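Local coordinates for protein 2-(hydroxymethyl)glutarate dehydrogenase (Eubacterium barkeri, PDB 3CKY) that catalyses the NAD-dependent interconversion of 2-formylglutarate and (S)-2-hydroxymethylglutarate in the fermentation of nicotinate, acting as a homotetramer, at residues T137-S143 / D160-D166; I227-F232 / S296-G300; L245-L249 / T262-T266; S4-I10 / A60-T66. One frame throughout, in Å; residues are numbered along the deposited sequence.

Contact 1. Residues T137-S143 / D160-D166; sequences TIMVGAS and DIYHVGD
Ile138 and Tyr162 are joined through the backbone: Tyr162 N donates to Ile138 O at 2.7 Å with an N-H...O angle of 168°. The ladder it belongs to is parallel, running from Ile138 N to Asp160 O and on to Val140 O, which accepts from Val164 N. There the register slips by one residue, a beta bulge, and Ala142 N is then received on a lone pair of Gly165 O at 3.0 Å. One water spans the far end, 2.9 Å from Thr137 OG1 and 3.0 Å from Asp160 N. Among the apolar contacts, Ile138 and Ile161 lie side by side with CD1 atoms 3.7 Å apart, because Ile161 bends at its second torsion (chi2 -53°). On the Met139 and Tyr162 side, Met139 CB meets Val164 CG1 at 3.9 Å. Thr137 CG2 reaches the Tyr162 ring edge. The His163 ring turns its edge to Val140 O and stacks on Phe147; an alanine here would probably leave Phe147 without its stacking partner and open a gap beside the bulge. Helix 144-157 links the two strands into a beta-alpha-beta unit and covers the Ile138 and Val140 face, helix 169-197 packs on Met139, and strand 118-125 pairs with 136-141.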
loop_
_atom_site.group_PDB
_atom_site.type_symbol
_atom_site.label_atom_id
_atom_site.label_comp_id
_atom_site.label_asym_id
_atom_site.label_seq_id
_atom_site.Cartn_x
_atom_site.Cartn_y
_atom_site.Cartn_z
ATOM N N THR A 137 19.652 18.522 19.922
ATOM C CA THR A 137 18.347 19.165 19.760
ATOM C C THR A 137 17.347 18.350 20.547
ATOM O O THR A 137 17.280 17.137 20.395
ATOM C CB THR A 137 17.931 19.271 18.287
ATOM O OG1 THR A 137 18.832 20.159 17.620
ATOM C CG2 THR A 137 16.509 19.812 18.153
ATOM N N ILE A 138 16.598 19.015 21.413
ATOM C CA ILE A 138 15.670 18.347 22.313
ATOM C C ILE A 138 14.260 18.869 22.072
ATOM O O ILE A 138 14.016 20.074 22.158
ATOM C CB ILE A 138 16.081 18.537 23.788
ATOM C CG1 ILE A 138 17.522 18.017 24.003
ATOM C CG2 ILE A 138 15.086 17.832 24.719
ATOM C CD1 ILE A 138 18.036 18.093 25.441
ATOM N N MET A 139 13.341 17.950 21.762
ATOM C CA MET A 139 11.970 18.301 21.430
ATOM C C MET A 139 11.059 17.865 22.582
ATOM O O MET A 139 10.911 16.674 22.845
ATOM C CB MET A 139 11.568 17.630 20.117
ATOM C CG MET A 139 12.394 18.091 18.890
ATOM S SD MET A 139 12.832 16.756 17.711
ATOM C CE MET A 139 13.899 15.765 18.766
ATOM N N VAL A 140 10.439 18.841 23.251
ATOM C CA VAL A 140 9.752 18.598 24.520
ATOM C C VAL A 140 8.235 18.742 24.428
ATOM O O VAL A 140 7.728 19.740 23.918
ATOM C CB VAL A 140 10.267 19.557 25.623
ATOM C CG1 VAL A 140 9.629 19.213 26.972
ATOM C CG2 VAL A 140 11.791 19.499 25.718
ATOM N N GLY A 141 7.532 17.729 24.929
ATOM C CA GLY A 141 6.081 17.760 25.085
ATOM C C GLY A 141 5.759 17.864 26.558
ATOM O O GLY A 141 6.018 16.935 27.313
ATOM N N ALA A 142 5.204 19.000 26.975
ATOM C CA ALA A 142 4.926 19.242 28.392
ATOM C C ALA A 142 4.047 20.465 28.583
ATOM O O ALA A 142 3.772 21.189 27.633
ATOM C CB ALA A 142 6.236 19.408 29.156
ATOM N N SER A 143 3.601 20.684 29.818
ATOM C CA SER A 143 2.943 21.937 30.187
ATOM C C SER A 143 3.981 23.055 30.166
ATOM O O SER A 143 5.185 22.798 30.212
ATOM C CB SER A 143 2.299 21.837 31.575
ATOM O OG SER A 143 3.279 21.830 32.594
ATOM N N ASP A 160 19.650 23.416 21.054
ATOM C CA ASP A 160 18.307 23.843 20.640
ATOM C C ASP A 160 17.240 23.052 21.385
ATOM O O ASP A 160 16.965 21.885 21.064
ATOM C CB ASP A 160 18.124 23.689 19.134
ATOM C CG ASP A 160 18.971 24.669 18.336
ATOM O OD1 ASP A 160 19.464 25.645 18.930
ATOM O OD2 ASP A 160 19.136 24.466 17.111
ATOM N N ILE A 161 16.659 23.690 22.401
ATOM C CA ILE A 161 15.624 23.069 23.221
ATOM C C ILE A 161 14.266 23.611 22.786
ATOM O O ILE A 161 13.973 24.794 22.980
ATOM C CB ILE A 161 15.830 23.368 24.724
ATOM C CG1 ILE A 161 17.277 23.065 25.157
ATOM C CG2 ILE A 161 14.816 22.573 25.579
ATOM C CD1 ILE A 161 17.765 21.681 24.798
ATOM N N TYR A 162 13.447 22.751 22.192
ATOM C CA TYR A 162 12.140 23.153 21.689
ATOM C C TYR A 162 11.015 22.695 22.608
ATOM O O TYR A 162 10.940 21.509 22.982
ATOM C CB TYR A 162 11.898 22.568 20.310
ATOM C CG TYR A 162 12.766 23.152 19.232
ATOM C CD1 TYR A 162 12.382 24.306 18.559
ATOM C CD2 TYR A 162 13.963 22.540 18.865
ATOM C CE1 TYR A 162 13.168 24.840 17.556
ATOM C CE2 TYR A 162 14.759 23.064 17.857
ATOM C CZ TYR A 162 14.361 24.215 17.210
ATOM O OH TYR A 162 15.139 24.757 16.200
ATOM N N HIS A 163 10.156 23.647 22.978
ATOM C CA HIS A 163 8.890 23.336 23.607
ATOM C C HIS A 163 7.875 23.199 22.474
ATOM O O HIS A 163 7.279 24.177 22.037
ATOM C CB HIS A 163 8.500 24.422 24.610
ATOM C CG HIS A 163 7.240 24.125 25.355
ATOM N ND1 HIS A 163 6.803 22.840 25.588
ATOM C CD2 HIS A 163 6.330 24.944 25.930
ATOM C CE1 HIS A 163 5.669 22.880 26.263
ATOM N NE2 HIS A 163 5.363 24.145 26.486
ATOM N N VAL A 164 7.701 21.973 21.992
ATOM C CA VAL A 164 6.976 21.724 20.743
ATOM C C VAL A 164 5.471 21.614 20.946
ATOM O O VAL A 164 4.706 21.699 19.985
ATOM C CB VAL A 164 7.500 20.446 20.017
ATOM C CG1 VAL A 164 8.994 20.566 19.751
ATOM C CG2 VAL A 164 7.203 19.185 20.835
ATOM N N GLY A 165 5.047 21.433 22.186
ATOM C CA GLY A 165 3.629 21.326 22.485
ATOM C C GLY A 165 3.433 20.649 23.812
ATOM O O GLY A 165 4.356 20.585 24.614
ATOM N N ASP A 166 2.227 20.145 24.049
ATOM C CA ASP A 166 1.948 19.435 25.292
ATOM C C ASP A 166 2.411 17.976 25.187
ATOM O O ASP A 166 3.026 17.574 24.195
ATOM C CB ASP A 166 0.467 19.525 25.654
ATOM C CG ASP A 166 0.243 19.725 27.148
ATOM O OD1 ASP A 166 0.907 19.040 27.957
ATOM O OD2 ASP A 166 -0.596 20.574 27.504
HETATM O O HOH W 1 20.821 21.737 18.921
#

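Contact 2. Residues I227-F232 / S296-G300; sequences IMSGDF and SVSGG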
loop_
_atom_site.group_PDB
_atom_site.type_symbol
_atom_site.label_atom_id
_atom_site.label_comp_id
_atom_site.label_asym_id
_atom_site.label_seq_id
_atom_site.Cartn_x
_atom_site.Cartn_y
_atom_site.Cartn_z
ATOM N N ILE A 227 25.442 5.166 -1.386
ATOM C CA ILE A 227 24.907 4.566 -2.592
ATOM C C ILE A 227 25.997 4.512 -3.654
ATOM O O ILE A 227 26.331 3.448 -4.131
ATOM C CB ILE A 227 23.654 5.335 -3.131
ATOM C CG1 ILE A 227 22.487 5.199 -2.145
ATOM C CG2 ILE A 227 23.222 4.819 -4.494
ATOM C CD1 ILE A 227 21.308 6.160 -2.427
ATOM N N MET A 228 26.572 5.656 -4.002
ATOM C CA MET A 228 27.574 5.674 -5.083
ATOM C C MET A 228 28.888 4.986 -4.698
ATOM O O MET A 228 29.588 4.456 -5.565
ATOM C CB MET A 228 27.827 7.085 -5.563
ATOM C CG MET A 228 26.626 7.677 -6.208
ATOM S SD MET A 228 26.933 9.302 -6.894
ATOM C CE MET A 228 28.037 8.855 -8.256
ATOM N N SER A 229 29.206 4.981 -3.404
ATOM C CA SER A 229 30.376 4.278 -2.900
ATOM C C SER A 229 30.145 2.782 -2.839
ATOM O O SER A 229 31.079 2.012 -2.958
ATOM C CB SER A 229 30.744 4.772 -1.496
ATOM O OG SER A 229 29.928 4.196 -0.480
ATOM N N GLY A 230 28.899 2.384 -2.623
ATOM C CA GLY A 230 28.567 0.978 -2.389
ATOM C C GLY A 230 28.949 0.483 -1.002
ATOM O O GLY A 230 28.825 -0.696 -0.706
ATOM N N ASP A 231 29.414 1.380 -0.146
ATOM C CA ASP A 231 29.748 1.050 1.235
ATOM C C ASP A 231 28.602 1.474 2.149
ATOM O O ASP A 231 28.425 2.651 2.439
ATOM C CB ASP A 231 31.045 1.748 1.646
ATOM C CG ASP A 231 31.449 1.457 3.093
ATOM O OD1 ASP A 231 30.723 0.713 3.802
ATOM O OD2 ASP A 231 32.513 1.983 3.517
ATOM N N PHE A 232 27.827 0.492 2.593
ATOM C CA PHE A 232 26.636 0.739 3.385
ATOM C C PHE A 232 26.872 0.465 4.867
ATOM O O PHE A 232 25.931 0.356 5.644
ATOM C CB PHE A 232 25.478 -0.082 2.838
ATOM C CG PHE A 232 25.051 0.333 1.460
ATOM C CD1 PHE A 232 24.233 1.435 1.278
ATOM C CD2 PHE A 232 25.453 -0.393 0.347
ATOM C CE1 PHE A 232 23.814 1.816 0.011
ATOM C CE2 PHE A 232 25.041 -0.023 -0.922
ATOM C CZ PHE A 232 24.220 1.088 -1.089
ATOM N N SER A 296 22.326 -1.973 -11.827
ATOM C CA SER A 296 23.388 -1.585 -10.907
ATOM C C SER A 296 23.428 -0.067 -10.754
ATOM O O SER A 296 23.629 0.653 -11.727
ATOM C CB SER A 296 24.749 -2.084 -11.395
ATOM O OG SER A 296 25.759 -1.649 -10.495
ATOM N N VAL A 297 23.196 0.392 -9.528
ATOM C CA VAL A 297 23.293 1.797 -9.176
ATOM C C VAL A 297 24.448 1.971 -8.193
ATOM O O VAL A 297 25.369 2.773 -8.424
ATOM C CB VAL A 297 21.982 2.329 -8.530
ATOM C CG1 VAL A 297 22.097 3.825 -8.234
ATOM C CG2 VAL A 297 20.784 2.052 -9.419
ATOM N N SER A 298 24.392 1.223 -7.091
ATOM C CA SER A 298 25.354 1.403 -6.007
ATOM C C SER A 298 26.715 0.952 -6.478
ATOM O O SER A 298 26.817 0.010 -7.251
ATOM C CB SER A 298 24.931 0.662 -4.715
ATOM O OG SER A 298 24.955 -0.758 -4.843
ATOM N N GLY A 299 27.757 1.654 -6.047
ATOM C CA GLY A 299 29.112 1.358 -6.486
ATOM C C GLY A 299 29.711 0.202 -5.711
ATOM O O GLY A 299 28.989 -0.643 -5.168
ATOM N N GLY A 300 31.039 0.158 -5.672
ATOM C CA GLY A 300 31.758 -0.901 -4.965
ATOM C C GLY A 300 31.854 -2.143 -5.815
ATOM O O GLY A 300 31.665 -2.071 -7.031
#
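Gly299 N donates to Ile227 O at 3.0 Å, in the carbonyl plane and with an N-H...O angle of 149°, tying the C-terminal tail to the C-terminal part of helix 217-228. Two CA-H...O contacts follow the same path: Gly299 CA lies 3.3 Å from Met228 O, and Gly230 CA lies 3.2 Å from Gly299 O. Gly230 leaves the helical conformation with positive phi (75°), and a side chain on it would run into Gly299 O; one on Gly299 would likewise strike Met228 O. The close backbone approach, 4.2 Å between the CA atoms of Gly230 and Gly299, is consistent with a need for glycine at both positions. Ser229 OG accepts from Asp231 N at 2.9 Å, an ST turn that shapes the exit of the chain, and also bonds Lys225 O. The side chains add a small apolar patch. Ile227 CG2 and Val297 CG1 run alongside each other at 4.0 Å, both set anti to their own backbone N. Ser298 CB comes in at the edge of the Phe232 ring, in its plane, 3.7 Å from Phe232 CZ. Glu290 of helix 286-293 accepts from the backbone N of Val297 and Ser298, and helix 169-197 lies against both Ile227 and Val297.

Contact 3. Residues L245-L249 / T262-T266; sequences LGLAL and TAMAT
Leu245 lays its CB against the hydroxyl of Thr266, 3.3 Å from OG1, as the two side chains slide past each other in opposite directions. One turn on, Leu249 meets the same threonine tip to tip, with CD1 at 3.6 Å from Thr266 OG1. The other branches of both leucines converge on the methyl of Thr262: its CG2 is 3.8 Å from Leu249 CD2 and 3.9 Å from Leu245 CD2, and Ala248 CB comes up to it as well. Thr262 CG2 stands anti to the backbone N (chi1 -57° for OG1), which points the methyl at the leucines and leaves OG1 for Glu190 of the second subunit. The short axes pass 9.5 Å apart at 145°, an antiparallel helix pair, and helix 169-197 adds Leu179 beside Ala248 and Thr262. Thr266 OG1 donates to Thr262 O at 2.7 Å from above the carbonyl plane, on a carbonyl that also accepts from Thr266 N. A valine in place of Thr266 would probably lose this bond and put a methyl against the already close Leu245 CB. The contact is thus apolar across the helices: the one hydroxyl pressed among leucine carbons spends its proton within its own helix, which lets it be buried there.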
loop_
_atom_site.group_PDB
_atom_site.type_symbol
_atom_site.label_atom_id
_atom_site.label_comp_id
_atom_site.label_asym_id
_atom_site.label_seq_id
_atom_site.Cartn_x
_atom_site.Cartn_y
_atom_site.Cartn_z
ATOM N N LEU A 245 9.475 4.030 11.113
ATOM C CA LEU A 245 8.283 3.988 10.255
ATOM C C LEU A 245 7.129 3.229 10.936
ATOM O O LEU A 245 5.958 3.587 10.793
ATOM C CB LEU A 245 8.613 3.363 8.907
ATOM C CG LEU A 245 9.512 4.193 7.978
ATOM C CD1 LEU A 245 10.176 3.316 6.908
ATOM C CD2 LEU A 245 8.752 5.345 7.318
ATOM N N GLY A 246 7.462 2.190 11.690
ATOM C CA GLY A 246 6.474 1.476 12.507
ATOM C C GLY A 246 5.826 2.341 13.564
ATOM O O GLY A 246 4.649 2.220 13.806
ATOM N N LEU A 247 6.611 3.196 14.208
ATOM C CA LEU A 247 6.095 4.133 15.213
ATOM C C LEU A 247 5.136 5.145 14.595
ATOM O O LEU A 247 4.148 5.506 15.209
ATOM C CB LEU A 247 7.240 4.857 15.928
ATOM C CG LEU A 247 8.030 4.025 16.948
ATOM C CD1 LEU A 247 9.341 4.740 17.355
ATOM C CD2 LEU A 247 7.151 3.678 18.189
ATOM N N ALA A 248 5.450 5.597 13.385
ATOM C CA ALA A 248 4.575 6.456 12.621
ATOM C C ALA A 248 3.226 5.790 12.344
ATOM O O ALA A 248 2.184 6.405 12.529
ATOM C CB ALA A 248 5.249 6.866 11.306
ATOM N N LEU A 249 3.249 4.537 11.916
ATOM C CA LEU A 249 2.036 3.776 11.645
ATOM C C LEU A 249 1.226 3.547 12.916
ATOM O O LEU A 249 -0.010 3.535 12.866
ATOM C CB LEU A 249 2.370 2.433 10.979
ATOM C CG LEU A 249 2.996 2.499 9.576
ATOM C CD1 LEU A 249 3.347 1.097 9.076
ATOM C CD2 LEU A 249 2.101 3.219 8.588
ATOM N N THR A 262 3.854 6.088 3.943
ATOM C CA THR A 262 4.614 5.532 5.055
ATOM C C THR A 262 4.502 4.021 5.072
ATOM O O THR A 262 5.509 3.329 5.244
ATOM C CB THR A 262 4.107 6.094 6.398
ATOM O OG1 THR A 262 4.200 7.530 6.366
ATOM C CG2 THR A 262 4.905 5.536 7.570
ATOM N N ALA A 263 3.268 3.535 4.915
ATOM C CA ALA A 263 2.966 2.114 4.919
ATOM C C ALA A 263 3.769 1.404 3.836
ATOM O O ALA A 263 4.370 0.325 4.086
ATOM C CB ALA A 263 1.469 1.877 4.718
ATOM N N MET A 264 3.787 1.996 2.636
ATOM C CA MET A 264 4.493 1.352 1.540
ATOM C C MET A 264 6.000 1.413 1.782
ATOM O O MET A 264 6.683 0.406 1.567
ATOM C CB MET A 264 4.083 1.900 0.157
ATOM C CG MET A 264 2.704 1.395 -0.370
ATOM S SD MET A 264 2.188 -0.295 0.102
ATOM C CE MET A 264 3.516 -1.251 -0.632
ATOM N N ALA A 265 6.511 2.545 2.254
ATOM C CA ALA A 265 7.938 2.645 2.622
ATOM C C ALA A 265 8.314 1.562 3.625
ATOM O O ALA A 265 9.358 0.945 3.515
ATOM C CB ALA A 265 8.273 4.044 3.191
ATOM N N THR A 266 7.444 1.326 4.600
ATOM C CA THR A 266 7.704 0.328 5.639
ATOM C C THR A 266 7.919 -1.055 5.037
ATOM O O THR A 266 8.855 -1.781 5.419
ATOM C CB THR A 266 6.557 0.327 6.685
ATOM O OG1 THR A 266 6.380 1.662 7.196
ATOM C CG2 THR A 266 6.826 -0.665 7.831
#

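Contact 4. Residues S4-I10 / A60-T66; sequences SIKIGFI and ASDIIFT
CD1 of Ile5 approaches the carboxylate of Asp62, 3.5 Å from OD2, while its CG1 nears Ile63 CD1. At Lys6 the backbone is held from both ends. Its N-H reaches Asp62 OD2 at 3.1 Å, meeting the oxygen from above the carboxylate plane (58° out of it), and its carbonyl O accepts from both Asp62 N and Ile63 N. The lysine's amino group is directed away from Asp62 and bonds Thr29. In Ile7 a turn about CB-CG1 (chi2 -43°) carries CD1 alongside Ile63, 3.7 Å from its CB; its CG2 sits in the plane of the Phe65 ring, at the edge, 3.6 Å from CE1. Gly8 pairs with Ile64 through Gly8 N to Ile63 O and Phe65 N to Gly8 O, both 2.8 Å. Its CA comes within 3.1 Å of Ser61 OG, so any side chain there would collide with that hydroxyl, which bonds Val57 O. These are neighbouring parallel strands of the Rossmann sheet, and Gly8 to Ile10 belong to the segment that probably binds NAD(+), leading into the Gly-rich turn before helix 16-25. Phe9 lies along Phe65 with planes 19° apart but slid so that the rings barely overlap; Phe9 CE2 touches Phe65 CB, and helix 16-25 packs on Phe9. Ile10 N bonds Phe65 O, its CD1 rests against Ile64 CG2 on the opposite face from the phenylalanines, and its carbonyl takes the Thr66 hydroxyl on a lone pair, with Thr66 OG1 3.1 Å from Ile10 O.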
loop_
_atom_site.group_PDB
_atom_site.type_symbol
_atom_site.label_atom_id
_atom_site.label_comp_id
_atom_site.label_asym_id
_atom_site.label_seq_id
_atom_site.Cartn_x
_atom_site.Cartn_y
_atom_site.Cartn_z
ATOM N N SER A 4 20.788 23.144 44.200
ATOM C CA SER A 4 21.186 21.716 44.348
ATOM C C SER A 4 20.135 20.791 43.737
ATOM O O SER A 4 19.662 19.850 44.382
ATOM C CB SER A 4 21.379 21.374 45.822
ATOM O OG SER A 4 20.134 21.346 46.494
ATOM N N ILE A 5 19.767 21.060 42.490
ATOM C CA ILE A 5 18.830 20.201 41.783
ATOM C C ILE A 5 19.459 18.806 41.690
ATOM O O ILE A 5 20.681 18.673 41.536
ATOM C CB ILE A 5 18.455 20.780 40.386
ATOM C CG1 ILE A 5 17.237 20.053 39.798
ATOM C CG2 ILE A 5 19.648 20.740 39.427
ATOM C CD1 ILE A 5 15.934 20.358 40.519
ATOM N N LYS A 6 18.630 17.775 41.834
ATOM C CA LYS A 6 19.106 16.397 41.831
ATOM C C LYS A 6 18.650 15.698 40.567
ATOM O O LYS A 6 17.452 15.554 40.333
ATOM C CB LYS A 6 18.592 15.645 43.062
ATOM C CG LYS A 6 18.957 16.284 44.405
ATOM C CD LYS A 6 20.453 16.534 44.544
ATOM C CE LYS A 6 20.804 17.154 45.888
ATOM N NZ LYS A 6 22.162 17.771 45.851
ATOM N N ILE A 7 19.617 15.269 39.758
ATOM C CA ILE A 7 19.345 14.581 38.503
ATOM C C ILE A 7 19.596 13.084 38.633
ATOM O O ILE A 7 20.562 12.662 39.258
ATOM C CB ILE A 7 20.211 15.148 37.353
ATOM C CG1 ILE A 7 20.071 16.674 37.275
ATOM C CG2 ILE A 7 19.836 14.504 36.026
ATOM C CD1 ILE A 7 18.650 17.192 37.437
ATOM N N GLY A 8 18.716 12.292 38.029
ATOM C CA GLY A 8 18.835 10.840 38.022
ATOM C C GLY A 8 18.849 10.281 36.613
ATOM O O GLY A 8 18.235 10.840 35.702
ATOM N N PHE A 9 19.557 9.172 36.440
ATOM C CA PHE A 9 19.639 8.482 35.157
ATOM C C PHE A 9 19.290 7.005 35.314
ATOM O O PHE A 9 20.051 6.235 35.907
ATOM C CB PHE A 9 21.045 8.618 34.571
ATOM C CG PHE A 9 21.312 9.953 33.947
ATOM C CD1 PHE A 9 21.825 11.000 34.703
ATOM C CD2 PHE A 9 21.048 10.166 32.603
ATOM C CE1 PHE A 9 22.073 12.240 34.127
ATOM C CE2 PHE A 9 21.296 11.406 32.017
ATOM C CZ PHE A 9 21.810 12.440 32.780
ATOM N N ILE A 10 18.133 6.623 34.780
ATOM C CA ILE A 10 17.733 5.221 34.689
ATOM C C ILE A 10 18.277 4.665 33.378
ATOM O O ILE A 10 17.626 4.744 32.327
ATOM C CB ILE A 10 16.197 5.060 34.782
ATOM C CG1 ILE A 10 15.713 5.575 36.142
ATOM C CG2 ILE A 10 15.791 3.603 34.620
ATOM C CD1 ILE A 10 14.221 5.634 36.279
ATOM N N ALA A 60 15.906 9.426 45.108
ATOM C CA ALA A 60 16.876 10.498 45.360
ATOM C C ALA A 60 16.740 11.705 44.422
ATOM O O ALA A 60 17.163 12.810 44.776
ATOM C CB ALA A 60 18.295 9.942 45.280
ATOM N N SER A 61 16.143 11.499 43.248
ATOM C CA SER A 61 16.197 12.490 42.164
ATOM C C SER A 61 14.955 13.377 42.044
ATOM O O SER A 61 13.854 12.986 42.426
ATOM C CB SER A 61 16.436 11.774 40.836
ATOM O OG SER A 61 17.596 10.966 40.909
ATOM N N ASP A 62 15.163 14.580 41.512
ATOM C CA ASP A 62 14.086 15.520 41.201
ATOM C C ASP A 62 13.718 15.432 39.728
ATOM O O ASP A 62 12.549 15.530 39.368
ATOM C CB ASP A 62 14.525 16.958 41.498
ATOM C CG ASP A 62 15.043 17.140 42.910
ATOM O OD1 ASP A 62 14.674 16.345 43.806
ATOM O OD2 ASP A 62 15.824 18.090 43.117
ATOM N N ILE A 63 14.734 15.286 38.882
ATOM C CA ILE A 63 14.549 15.118 37.449
ATOM C C ILE A 63 15.264 13.842 37.021
ATOM O O ILE A 63 16.461 13.683 37.261
ATOM C CB ILE A 63 15.104 16.319 36.656
ATOM C CG1 ILE A 63 14.363 17.604 37.052
ATOM C CG2 ILE A 63 14.991 16.060 35.142
ATOM C CD1 ILE A 63 15.004 18.880 36.521
ATOM N N ILE A 64 14.520 12.934 36.402
ATOM C CA ILE A 64 15.046 11.629 36.017
ATOM C C ILE A 64 15.009 11.489 34.494
ATOM O O ILE A 64 13.982 11.730 33.858
ATOM C CB ILE A 64 14.241 10.474 36.659
ATOM C CG1 ILE A 64 14.212 10.615 38.185
ATOM C CG2 ILE A 64 14.844 9.128 36.277
ATOM C CD1 ILE A 64 13.167 9.746 38.849
ATOM N N PHE A 65 16.148 11.110 33.926
ATOM C CA PHE A 65 16.267 10.879 32.503
ATOM C C PHE A 65 16.253 9.390 32.224
ATOM O O PHE A 65 16.859 8.600 32.950
ATOM C CB PHE A 65 17.563 11.485 31.971
ATOM C CG PHE A 65 17.556 12.977 31.942
ATOM C CD1 PHE A 65 18.010 13.706 33.033
ATOM C CD2 PHE A 65 17.089 13.658 30.832
ATOM C CE1 PHE A 65 18.002 15.094 33.013
ATOM C CE2 PHE A 65 17.080 15.041 30.803
ATOM C CZ PHE A 65 17.540 15.761 31.894
ATOM N N THR A 66 15.543 9.016 31.164
ATOM C CA THR A 66 15.559 7.651 30.677
ATOM C C THR A 66 15.387 7.631 29.168
ATOM O O THR A 66 14.788 8.535 28.592
ATOM C CB THR A 66 14.458 6.794 31.350
ATOM O OG1 THR A 66 14.791 5.409 31.227
ATOM C CG2 THR A 66 13.085 7.065 30.738
#

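Contacts 4 and 1 share one sheet in the NAD-binding domain: strands 6-10 and 63-66 are central, whereas 136-141 and 158-165 lie toward one margin, 158-165 being outermost within the chain. Their centres are 19 Å apart, nearest atoms about 6 Å. Contacts 3 and 2 belong to the helical half that follows along the chain; the segments of contact 3 fall between those of contact 2, with centres 25 Å apart. Contacts 2 and 4 are the most distant pair, 45 Å between centres, on opposite sides of the chain's centre. Helix 169-197, running between the halves, packs on contacts 1, 2 and 3. Contacts 1 and 3 also touch the second subunit, so tetramer assembly involves both halves.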